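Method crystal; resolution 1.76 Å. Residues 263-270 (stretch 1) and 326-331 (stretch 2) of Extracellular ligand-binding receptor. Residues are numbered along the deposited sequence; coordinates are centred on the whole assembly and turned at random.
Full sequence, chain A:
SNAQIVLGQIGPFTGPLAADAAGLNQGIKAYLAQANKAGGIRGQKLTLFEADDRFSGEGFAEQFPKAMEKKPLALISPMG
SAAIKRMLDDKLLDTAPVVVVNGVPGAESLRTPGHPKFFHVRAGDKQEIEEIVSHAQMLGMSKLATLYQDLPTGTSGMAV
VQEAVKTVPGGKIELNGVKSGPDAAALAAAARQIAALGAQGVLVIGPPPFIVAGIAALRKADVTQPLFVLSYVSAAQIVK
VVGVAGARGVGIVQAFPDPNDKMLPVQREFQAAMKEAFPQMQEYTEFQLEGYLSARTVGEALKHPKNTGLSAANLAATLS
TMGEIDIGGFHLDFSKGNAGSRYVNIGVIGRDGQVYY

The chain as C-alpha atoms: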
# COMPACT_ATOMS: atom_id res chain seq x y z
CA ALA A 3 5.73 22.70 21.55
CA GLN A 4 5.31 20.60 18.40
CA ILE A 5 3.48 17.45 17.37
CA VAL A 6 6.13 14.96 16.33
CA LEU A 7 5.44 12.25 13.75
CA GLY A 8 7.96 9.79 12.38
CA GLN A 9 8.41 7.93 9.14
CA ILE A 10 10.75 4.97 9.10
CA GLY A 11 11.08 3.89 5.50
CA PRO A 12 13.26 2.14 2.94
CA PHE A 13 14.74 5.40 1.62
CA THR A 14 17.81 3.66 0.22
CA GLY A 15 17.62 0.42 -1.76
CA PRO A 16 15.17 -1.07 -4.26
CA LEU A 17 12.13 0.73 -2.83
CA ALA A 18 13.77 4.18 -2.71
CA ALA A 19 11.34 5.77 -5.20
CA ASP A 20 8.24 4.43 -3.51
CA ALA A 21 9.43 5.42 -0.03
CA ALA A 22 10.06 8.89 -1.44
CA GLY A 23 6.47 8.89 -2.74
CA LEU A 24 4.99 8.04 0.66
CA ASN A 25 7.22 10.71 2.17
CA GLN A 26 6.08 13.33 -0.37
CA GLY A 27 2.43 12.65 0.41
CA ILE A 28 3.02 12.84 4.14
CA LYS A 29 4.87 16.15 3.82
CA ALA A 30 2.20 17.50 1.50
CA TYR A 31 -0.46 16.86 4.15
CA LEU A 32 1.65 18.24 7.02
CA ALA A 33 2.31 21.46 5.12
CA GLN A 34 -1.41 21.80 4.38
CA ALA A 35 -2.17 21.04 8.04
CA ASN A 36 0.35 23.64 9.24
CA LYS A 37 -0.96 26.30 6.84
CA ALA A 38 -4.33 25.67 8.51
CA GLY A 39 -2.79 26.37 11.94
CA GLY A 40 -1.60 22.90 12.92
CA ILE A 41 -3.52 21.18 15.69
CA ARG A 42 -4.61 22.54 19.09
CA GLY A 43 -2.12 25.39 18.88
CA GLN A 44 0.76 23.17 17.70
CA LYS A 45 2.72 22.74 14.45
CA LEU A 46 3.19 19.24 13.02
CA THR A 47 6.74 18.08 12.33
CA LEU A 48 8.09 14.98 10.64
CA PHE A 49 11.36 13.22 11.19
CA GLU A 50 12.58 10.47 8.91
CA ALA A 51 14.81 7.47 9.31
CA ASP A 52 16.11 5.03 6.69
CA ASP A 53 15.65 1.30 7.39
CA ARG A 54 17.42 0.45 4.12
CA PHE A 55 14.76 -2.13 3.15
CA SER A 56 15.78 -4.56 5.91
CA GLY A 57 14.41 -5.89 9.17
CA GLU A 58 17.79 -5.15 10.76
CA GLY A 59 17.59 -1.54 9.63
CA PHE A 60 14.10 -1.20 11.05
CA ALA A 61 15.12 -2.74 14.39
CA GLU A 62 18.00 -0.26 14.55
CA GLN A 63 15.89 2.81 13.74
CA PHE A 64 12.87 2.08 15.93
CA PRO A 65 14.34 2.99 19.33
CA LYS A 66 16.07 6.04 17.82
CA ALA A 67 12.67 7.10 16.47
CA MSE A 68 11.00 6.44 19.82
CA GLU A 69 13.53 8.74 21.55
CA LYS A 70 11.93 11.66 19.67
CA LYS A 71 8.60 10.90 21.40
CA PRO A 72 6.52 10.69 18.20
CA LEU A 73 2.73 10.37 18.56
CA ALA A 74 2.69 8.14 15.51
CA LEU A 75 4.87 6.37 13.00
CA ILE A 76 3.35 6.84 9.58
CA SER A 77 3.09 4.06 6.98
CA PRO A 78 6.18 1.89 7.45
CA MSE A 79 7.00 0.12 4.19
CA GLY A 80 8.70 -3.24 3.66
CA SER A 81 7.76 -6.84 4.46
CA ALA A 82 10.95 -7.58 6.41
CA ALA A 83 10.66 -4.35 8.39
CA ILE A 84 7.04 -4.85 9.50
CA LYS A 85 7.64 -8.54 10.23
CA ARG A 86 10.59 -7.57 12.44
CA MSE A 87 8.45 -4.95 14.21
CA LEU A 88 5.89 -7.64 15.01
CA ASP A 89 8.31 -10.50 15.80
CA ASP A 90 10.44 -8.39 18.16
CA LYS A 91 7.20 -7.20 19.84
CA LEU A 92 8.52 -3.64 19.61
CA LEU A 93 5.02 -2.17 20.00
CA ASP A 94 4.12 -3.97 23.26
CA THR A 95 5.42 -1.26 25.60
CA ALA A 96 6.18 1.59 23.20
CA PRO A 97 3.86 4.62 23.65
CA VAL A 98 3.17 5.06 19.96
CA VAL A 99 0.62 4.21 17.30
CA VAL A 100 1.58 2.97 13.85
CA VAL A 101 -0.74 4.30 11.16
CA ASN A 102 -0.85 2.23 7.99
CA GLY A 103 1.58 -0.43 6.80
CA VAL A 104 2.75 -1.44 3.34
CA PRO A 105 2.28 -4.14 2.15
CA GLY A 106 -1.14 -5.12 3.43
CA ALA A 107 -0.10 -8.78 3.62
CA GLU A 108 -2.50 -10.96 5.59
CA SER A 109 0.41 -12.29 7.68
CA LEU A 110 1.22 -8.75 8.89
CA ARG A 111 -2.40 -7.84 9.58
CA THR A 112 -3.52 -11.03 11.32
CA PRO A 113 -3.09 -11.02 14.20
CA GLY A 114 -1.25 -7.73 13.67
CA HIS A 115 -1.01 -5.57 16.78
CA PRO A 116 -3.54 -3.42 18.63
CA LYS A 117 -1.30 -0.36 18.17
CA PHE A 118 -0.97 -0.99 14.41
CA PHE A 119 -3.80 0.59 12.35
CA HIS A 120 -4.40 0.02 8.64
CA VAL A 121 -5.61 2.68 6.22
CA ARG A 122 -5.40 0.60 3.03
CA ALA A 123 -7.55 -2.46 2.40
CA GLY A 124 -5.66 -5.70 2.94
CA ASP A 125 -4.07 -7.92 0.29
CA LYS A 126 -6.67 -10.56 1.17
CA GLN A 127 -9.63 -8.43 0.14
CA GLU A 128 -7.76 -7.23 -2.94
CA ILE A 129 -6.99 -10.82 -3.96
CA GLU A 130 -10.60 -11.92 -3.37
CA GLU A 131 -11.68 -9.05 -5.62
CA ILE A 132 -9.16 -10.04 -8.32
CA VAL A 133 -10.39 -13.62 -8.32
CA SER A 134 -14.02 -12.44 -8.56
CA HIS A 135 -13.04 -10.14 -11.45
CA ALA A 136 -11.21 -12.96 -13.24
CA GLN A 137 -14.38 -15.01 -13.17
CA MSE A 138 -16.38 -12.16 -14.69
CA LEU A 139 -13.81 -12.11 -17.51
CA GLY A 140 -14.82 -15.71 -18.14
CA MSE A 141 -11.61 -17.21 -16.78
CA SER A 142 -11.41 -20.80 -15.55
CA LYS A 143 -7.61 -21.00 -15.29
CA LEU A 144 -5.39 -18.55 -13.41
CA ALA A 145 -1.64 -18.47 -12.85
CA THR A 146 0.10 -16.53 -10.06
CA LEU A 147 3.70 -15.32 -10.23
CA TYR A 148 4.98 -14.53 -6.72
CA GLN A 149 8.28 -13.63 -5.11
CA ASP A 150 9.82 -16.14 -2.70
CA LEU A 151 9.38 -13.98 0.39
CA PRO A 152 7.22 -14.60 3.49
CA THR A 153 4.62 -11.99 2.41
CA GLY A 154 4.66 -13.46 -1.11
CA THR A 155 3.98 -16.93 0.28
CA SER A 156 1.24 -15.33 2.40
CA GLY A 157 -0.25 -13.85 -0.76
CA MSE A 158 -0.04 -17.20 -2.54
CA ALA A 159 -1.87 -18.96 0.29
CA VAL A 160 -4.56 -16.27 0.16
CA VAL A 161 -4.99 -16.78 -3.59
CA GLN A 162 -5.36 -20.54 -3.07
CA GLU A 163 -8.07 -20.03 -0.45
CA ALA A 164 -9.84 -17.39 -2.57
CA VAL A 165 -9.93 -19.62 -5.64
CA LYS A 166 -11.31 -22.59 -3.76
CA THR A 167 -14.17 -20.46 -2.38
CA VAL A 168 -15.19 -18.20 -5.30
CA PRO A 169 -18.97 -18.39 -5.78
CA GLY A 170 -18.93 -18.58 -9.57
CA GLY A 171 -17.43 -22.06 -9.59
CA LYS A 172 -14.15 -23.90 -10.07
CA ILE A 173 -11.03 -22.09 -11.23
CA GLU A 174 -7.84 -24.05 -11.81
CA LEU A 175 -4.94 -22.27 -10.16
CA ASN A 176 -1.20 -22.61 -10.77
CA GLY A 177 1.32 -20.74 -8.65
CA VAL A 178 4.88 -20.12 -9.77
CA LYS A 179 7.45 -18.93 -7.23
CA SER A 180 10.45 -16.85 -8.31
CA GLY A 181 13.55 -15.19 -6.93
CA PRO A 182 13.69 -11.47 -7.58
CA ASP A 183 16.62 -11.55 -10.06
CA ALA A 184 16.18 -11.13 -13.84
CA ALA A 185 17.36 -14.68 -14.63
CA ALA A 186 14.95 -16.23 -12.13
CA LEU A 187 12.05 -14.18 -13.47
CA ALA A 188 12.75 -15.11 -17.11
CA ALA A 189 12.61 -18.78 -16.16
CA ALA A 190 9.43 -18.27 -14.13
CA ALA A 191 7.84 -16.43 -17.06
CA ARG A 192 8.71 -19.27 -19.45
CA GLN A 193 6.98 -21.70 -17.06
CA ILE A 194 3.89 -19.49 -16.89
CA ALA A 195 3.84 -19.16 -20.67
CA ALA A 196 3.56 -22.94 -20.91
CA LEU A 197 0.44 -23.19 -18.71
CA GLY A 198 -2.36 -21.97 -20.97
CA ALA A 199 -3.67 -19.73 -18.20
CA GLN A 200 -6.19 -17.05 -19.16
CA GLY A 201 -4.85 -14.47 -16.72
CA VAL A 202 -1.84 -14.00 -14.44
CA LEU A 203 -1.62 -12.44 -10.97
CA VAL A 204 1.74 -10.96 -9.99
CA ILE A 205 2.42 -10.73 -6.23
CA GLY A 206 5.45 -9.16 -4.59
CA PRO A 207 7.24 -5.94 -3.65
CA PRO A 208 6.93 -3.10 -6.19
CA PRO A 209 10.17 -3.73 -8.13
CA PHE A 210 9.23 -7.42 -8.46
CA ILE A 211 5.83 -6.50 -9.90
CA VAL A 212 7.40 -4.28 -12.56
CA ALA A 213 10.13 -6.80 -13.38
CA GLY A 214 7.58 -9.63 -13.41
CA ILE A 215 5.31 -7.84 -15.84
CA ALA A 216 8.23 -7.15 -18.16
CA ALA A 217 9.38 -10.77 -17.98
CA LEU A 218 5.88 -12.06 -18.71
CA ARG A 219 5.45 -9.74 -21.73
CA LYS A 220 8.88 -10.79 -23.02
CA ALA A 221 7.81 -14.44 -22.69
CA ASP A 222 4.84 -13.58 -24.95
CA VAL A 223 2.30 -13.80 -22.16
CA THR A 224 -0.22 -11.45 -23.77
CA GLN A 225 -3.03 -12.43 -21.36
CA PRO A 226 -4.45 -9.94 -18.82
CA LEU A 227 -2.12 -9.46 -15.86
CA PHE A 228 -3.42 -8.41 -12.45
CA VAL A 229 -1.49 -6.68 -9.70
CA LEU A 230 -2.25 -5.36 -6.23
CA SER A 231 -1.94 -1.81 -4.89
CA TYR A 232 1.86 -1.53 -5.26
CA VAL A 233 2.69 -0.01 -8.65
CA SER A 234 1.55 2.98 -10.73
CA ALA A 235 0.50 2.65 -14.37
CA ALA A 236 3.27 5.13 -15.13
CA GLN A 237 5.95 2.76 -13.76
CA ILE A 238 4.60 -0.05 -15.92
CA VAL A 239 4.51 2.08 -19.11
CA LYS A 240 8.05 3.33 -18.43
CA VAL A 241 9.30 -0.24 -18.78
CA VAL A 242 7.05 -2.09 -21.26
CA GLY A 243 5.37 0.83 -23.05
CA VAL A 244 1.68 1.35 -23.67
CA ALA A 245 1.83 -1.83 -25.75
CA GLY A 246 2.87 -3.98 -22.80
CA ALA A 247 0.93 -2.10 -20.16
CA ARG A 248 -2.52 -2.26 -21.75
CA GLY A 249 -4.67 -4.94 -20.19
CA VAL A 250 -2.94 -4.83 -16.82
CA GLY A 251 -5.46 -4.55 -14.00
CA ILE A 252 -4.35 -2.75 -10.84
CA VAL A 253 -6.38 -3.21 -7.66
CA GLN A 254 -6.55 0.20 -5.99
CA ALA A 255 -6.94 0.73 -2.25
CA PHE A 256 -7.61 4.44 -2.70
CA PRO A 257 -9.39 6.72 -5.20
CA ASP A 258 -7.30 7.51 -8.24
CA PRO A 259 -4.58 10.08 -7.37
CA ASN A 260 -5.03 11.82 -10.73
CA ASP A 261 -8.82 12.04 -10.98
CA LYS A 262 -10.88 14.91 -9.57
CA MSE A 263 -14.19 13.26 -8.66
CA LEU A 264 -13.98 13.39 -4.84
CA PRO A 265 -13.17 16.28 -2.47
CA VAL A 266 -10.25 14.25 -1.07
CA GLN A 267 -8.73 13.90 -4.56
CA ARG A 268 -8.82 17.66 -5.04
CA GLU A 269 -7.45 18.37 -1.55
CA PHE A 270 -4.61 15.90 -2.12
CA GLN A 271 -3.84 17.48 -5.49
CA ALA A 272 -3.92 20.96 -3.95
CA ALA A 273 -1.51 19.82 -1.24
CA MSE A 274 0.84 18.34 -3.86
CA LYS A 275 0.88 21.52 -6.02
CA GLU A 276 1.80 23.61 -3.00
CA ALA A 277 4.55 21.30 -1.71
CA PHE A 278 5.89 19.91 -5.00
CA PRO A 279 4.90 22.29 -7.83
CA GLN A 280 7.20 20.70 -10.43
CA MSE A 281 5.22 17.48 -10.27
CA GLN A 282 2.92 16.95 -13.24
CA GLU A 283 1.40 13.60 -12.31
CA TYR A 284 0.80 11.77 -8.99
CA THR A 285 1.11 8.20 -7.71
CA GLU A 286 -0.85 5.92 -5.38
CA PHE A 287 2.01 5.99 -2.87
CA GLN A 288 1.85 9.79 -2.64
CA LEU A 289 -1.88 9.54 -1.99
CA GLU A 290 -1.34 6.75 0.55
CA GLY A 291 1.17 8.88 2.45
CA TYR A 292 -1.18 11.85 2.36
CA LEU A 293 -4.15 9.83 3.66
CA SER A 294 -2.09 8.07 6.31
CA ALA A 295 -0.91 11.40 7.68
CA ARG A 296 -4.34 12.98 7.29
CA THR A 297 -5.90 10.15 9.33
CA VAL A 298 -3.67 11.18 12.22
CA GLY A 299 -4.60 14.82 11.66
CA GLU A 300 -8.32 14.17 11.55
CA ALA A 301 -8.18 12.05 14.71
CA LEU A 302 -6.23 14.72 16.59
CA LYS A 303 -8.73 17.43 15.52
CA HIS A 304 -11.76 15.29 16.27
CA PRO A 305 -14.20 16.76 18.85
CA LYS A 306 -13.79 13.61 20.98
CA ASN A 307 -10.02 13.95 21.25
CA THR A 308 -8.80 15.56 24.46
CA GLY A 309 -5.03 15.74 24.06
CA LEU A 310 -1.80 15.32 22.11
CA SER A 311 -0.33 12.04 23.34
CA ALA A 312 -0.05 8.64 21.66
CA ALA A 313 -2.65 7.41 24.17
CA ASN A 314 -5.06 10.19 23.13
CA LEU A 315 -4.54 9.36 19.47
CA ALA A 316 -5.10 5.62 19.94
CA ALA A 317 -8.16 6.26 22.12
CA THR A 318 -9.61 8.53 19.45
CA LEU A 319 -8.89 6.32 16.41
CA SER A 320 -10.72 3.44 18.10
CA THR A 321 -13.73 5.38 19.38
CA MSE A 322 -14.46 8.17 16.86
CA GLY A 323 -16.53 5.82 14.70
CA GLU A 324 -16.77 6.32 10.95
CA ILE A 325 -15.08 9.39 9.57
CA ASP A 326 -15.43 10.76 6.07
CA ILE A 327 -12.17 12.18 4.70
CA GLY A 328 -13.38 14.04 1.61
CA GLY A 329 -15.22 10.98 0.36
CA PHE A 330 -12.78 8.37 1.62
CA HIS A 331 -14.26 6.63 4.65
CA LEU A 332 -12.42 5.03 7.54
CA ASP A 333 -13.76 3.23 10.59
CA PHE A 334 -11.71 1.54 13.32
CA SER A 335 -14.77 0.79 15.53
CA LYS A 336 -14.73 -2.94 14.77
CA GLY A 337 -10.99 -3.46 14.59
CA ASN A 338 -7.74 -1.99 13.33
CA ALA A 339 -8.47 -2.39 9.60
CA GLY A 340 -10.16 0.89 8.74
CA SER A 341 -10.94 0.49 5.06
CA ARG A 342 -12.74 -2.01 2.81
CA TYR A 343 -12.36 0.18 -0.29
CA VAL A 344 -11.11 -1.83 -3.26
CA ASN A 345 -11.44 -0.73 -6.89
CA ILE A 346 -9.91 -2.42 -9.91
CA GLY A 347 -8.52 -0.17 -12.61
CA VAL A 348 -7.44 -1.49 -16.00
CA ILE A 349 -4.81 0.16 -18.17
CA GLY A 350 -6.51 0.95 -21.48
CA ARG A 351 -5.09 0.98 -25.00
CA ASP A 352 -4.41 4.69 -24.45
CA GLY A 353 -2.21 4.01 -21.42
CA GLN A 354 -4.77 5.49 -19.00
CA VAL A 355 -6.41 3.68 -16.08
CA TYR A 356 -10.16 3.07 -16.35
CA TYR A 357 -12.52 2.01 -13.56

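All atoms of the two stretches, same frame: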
# COMPACT_ATOMS: atom_id res chain seq x y z
N MSE A 263 -12.80 13.55 -9.03
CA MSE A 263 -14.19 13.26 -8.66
C MSE A 263 -14.56 13.60 -7.21
O MSE A 263 -15.62 14.17 -6.95
CB MSE A 263 -14.46 11.78 -8.94
CG MSE A 263 -15.77 11.24 -8.40
SE MSE A 263 -16.18 9.58 -9.33
CE MSE A 263 -15.92 10.24 -11.15
N LEU A 264 -13.70 13.22 -6.27
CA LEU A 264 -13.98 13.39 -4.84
C LEU A 264 -13.27 14.61 -4.25
O LEU A 264 -12.22 15.01 -4.73
CB LEU A 264 -13.54 12.15 -4.06
CG LEU A 264 -14.11 10.81 -4.48
CD1 LEU A 264 -13.54 9.70 -3.60
CD2 LEU A 264 -15.62 10.85 -4.40
N PRO A 265 -13.84 15.19 -3.18
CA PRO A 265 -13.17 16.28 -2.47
C PRO A 265 -11.76 15.89 -2.02
O PRO A 265 -10.85 16.71 -2.11
CB PRO A 265 -14.06 16.50 -1.25
CG PRO A 265 -15.42 16.12 -1.72
CD PRO A 265 -15.22 14.98 -2.69
N VAL A 266 -11.57 14.65 -1.58
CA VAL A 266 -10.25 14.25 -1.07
C VAL A 266 -9.20 14.21 -2.20
O VAL A 266 -8.02 14.51 -1.98
CB VAL A 266 -10.31 12.93 -0.28
CG1 VAL A 266 -10.73 11.77 -1.18
CG2 VAL A 266 -8.98 12.65 0.41
N GLN A 267 -9.63 13.87 -3.41
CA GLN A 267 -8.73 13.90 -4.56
C GLN A 267 -8.25 15.32 -4.83
O GLN A 267 -7.07 15.55 -5.09
CB GLN A 267 -9.40 13.30 -5.80
CG GLN A 267 -9.50 11.77 -5.73
CD GLN A 267 -10.50 11.22 -6.72
OE1 GLN A 267 -11.62 11.72 -6.82
NE2 GLN A 267 -10.10 10.19 -7.46
N ARG A 268 -9.17 16.28 -4.76
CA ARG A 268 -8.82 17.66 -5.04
C ARG A 268 -7.95 18.26 -3.94
O ARG A 268 -7.03 19.03 -4.22
CB ARG A 268 -10.09 18.50 -5.24
CG ARG A 268 -10.91 18.08 -6.43
CD ARG A 268 -12.24 18.82 -6.46
NE ARG A 268 -13.31 17.90 -6.83
CZ ARG A 268 -14.40 17.67 -6.10
NH1 ARG A 268 -14.59 18.31 -4.96
NH2 ARG A 268 -15.30 16.79 -6.52
N GLU A 269 -8.25 17.91 -2.69
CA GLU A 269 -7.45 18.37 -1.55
C GLU A 269 -6.03 17.80 -1.57
O GLU A 269 -5.06 18.49 -1.26
CB GLU A 269 -8.16 18.03 -0.24
CG GLU A 269 -9.46 18.83 -0.06
CD GLU A 269 -10.35 18.32 1.06
OE1 GLU A 269 -10.24 17.13 1.44
OE2 GLU A 269 -11.17 19.12 1.55
N PHE A 270 -5.91 16.52 -1.93
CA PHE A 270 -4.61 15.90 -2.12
C PHE A 270 -3.86 16.62 -3.24
O PHE A 270 -2.71 16.99 -3.08
CB PHE A 270 -4.79 14.42 -2.46
CG PHE A 270 -3.58 13.80 -3.11
CD1 PHE A 270 -2.42 13.57 -2.38
CD2 PHE A 270 -3.63 13.41 -4.45
CE1 PHE A 270 -1.30 12.99 -2.99
CE2 PHE A 270 -2.52 12.83 -5.06
CZ PHE A 270 -1.36 12.61 -4.32
N ASP A 326 -15.43 10.57 7.51
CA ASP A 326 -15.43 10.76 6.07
C ASP A 326 -14.34 11.78 5.73
O ASP A 326 -14.50 12.98 6.00
CB ASP A 326 -16.82 11.27 5.64
CG ASP A 326 -16.93 11.47 4.14
OD1 ASP A 326 -16.01 11.03 3.42
OD2 ASP A 326 -17.94 12.05 3.69
N ILE A 327 -13.24 11.30 5.14
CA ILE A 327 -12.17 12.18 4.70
C ILE A 327 -12.36 12.53 3.23
O ILE A 327 -11.86 11.83 2.36
CB ILE A 327 -10.78 11.53 4.90
CG1 ILE A 327 -10.61 11.04 6.33
CG2 ILE A 327 -9.66 12.52 4.55
CD1 ILE A 327 -9.31 10.26 6.56
N GLY A 328 -13.11 13.60 2.97
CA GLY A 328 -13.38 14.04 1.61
C GLY A 328 -13.91 12.97 0.67
O GLY A 328 -13.63 12.99 -0.53
N GLY A 329 -14.69 12.03 1.20
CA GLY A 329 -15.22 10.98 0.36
C GLY A 329 -14.58 9.63 0.59
O GLY A 329 -15.11 8.61 0.14
N PHE A 330 -13.43 9.62 1.26
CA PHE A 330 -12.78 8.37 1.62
C PHE A 330 -13.10 8.08 3.08
O PHE A 330 -12.77 8.87 3.97
CB PHE A 330 -11.26 8.47 1.41
CG PHE A 330 -10.52 7.19 1.72
CD1 PHE A 330 -10.58 6.11 0.85
CD2 PHE A 330 -9.77 7.07 2.89
CE1 PHE A 330 -9.91 4.93 1.13
CE2 PHE A 330 -9.09 5.89 3.17
CZ PHE A 330 -9.17 4.82 2.29
N HIS A 331 -13.77 6.96 3.31
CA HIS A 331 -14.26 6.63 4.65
C HIS A 331 -13.30 5.71 5.36
O HIS A 331 -12.65 4.86 4.75
CB HIS A 331 -15.62 5.93 4.56
CG HIS A 331 -16.69 6.76 3.93
ND1 HIS A 331 -17.80 7.19 4.62
CD2 HIS A 331 -16.83 7.23 2.67
CE1 HIS A 331 -18.58 7.90 3.81
NE2 HIS A 331 -18.01 7.93 2.63

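The first turn of a helix meets the tip of a β-hairpin. Leu 264 occupies the N-cap position of the helix that starts at Pro 265, while Ile 327 to Phe 330 form a type I' turn, closed by hydrogen bonds from Ile 327 N to Phe 330 O (2.7 Å) and from Phe 330 N to Ile 327 O (2.9 Å). The backbones come nearest at Val 266 and Gly 328, whose CA atoms lie 4.1 Å apart. Here Val 266 N, a first-turn amide without an acceptor in its own helix, donates to Gly 328 O (2.8 Å, 146°), the one hydrogen bond between the stretches. Pro 265 has no amide hydrogen to offer, and its CD instead packs 3.3 Å from Gly 328 O.

Val 266, with chi1 in p, directs its CB toward the turn and spreads its methyls over the hairpin: CG2 lies 4.2 Å from Ile 327 CG2, and CG1 lies 4.2 Å from Phe 330 CB. Ile 327 (m, t) and Phe 330 (chi1 t) leave CA sideways and their ends lead away, so Phe 330 offers its CB and Ile 327 its CG2 methyl, while the Phe 330 ring and the Ile 327 CD1 end lie farther off. Leu 264 (m, t) points toward the turn, placing CB 3.6 Å from Gly 328 O and CD1 4.2 Å from Gly 329 O.

Both glycines suit their backbone angles and their neighbours. Gly 328 has positive phi, and an ideal CB there would lie 2.6 Å from Val 266 N, a clash; at Gly 329 it would be jammed against the preceding carbonyl and come within 3.4 Å of Leu 264 CD1.

Side chains also brace each stretch internally. Gln 267, chi1 m and chi2 t, folds back so that OE1 accepts from Leu 264 N (2.6 Å), while Asp 326, chi1 t, reaches along the turn to accept at OD1 from Gly 329 N (2.8 Å).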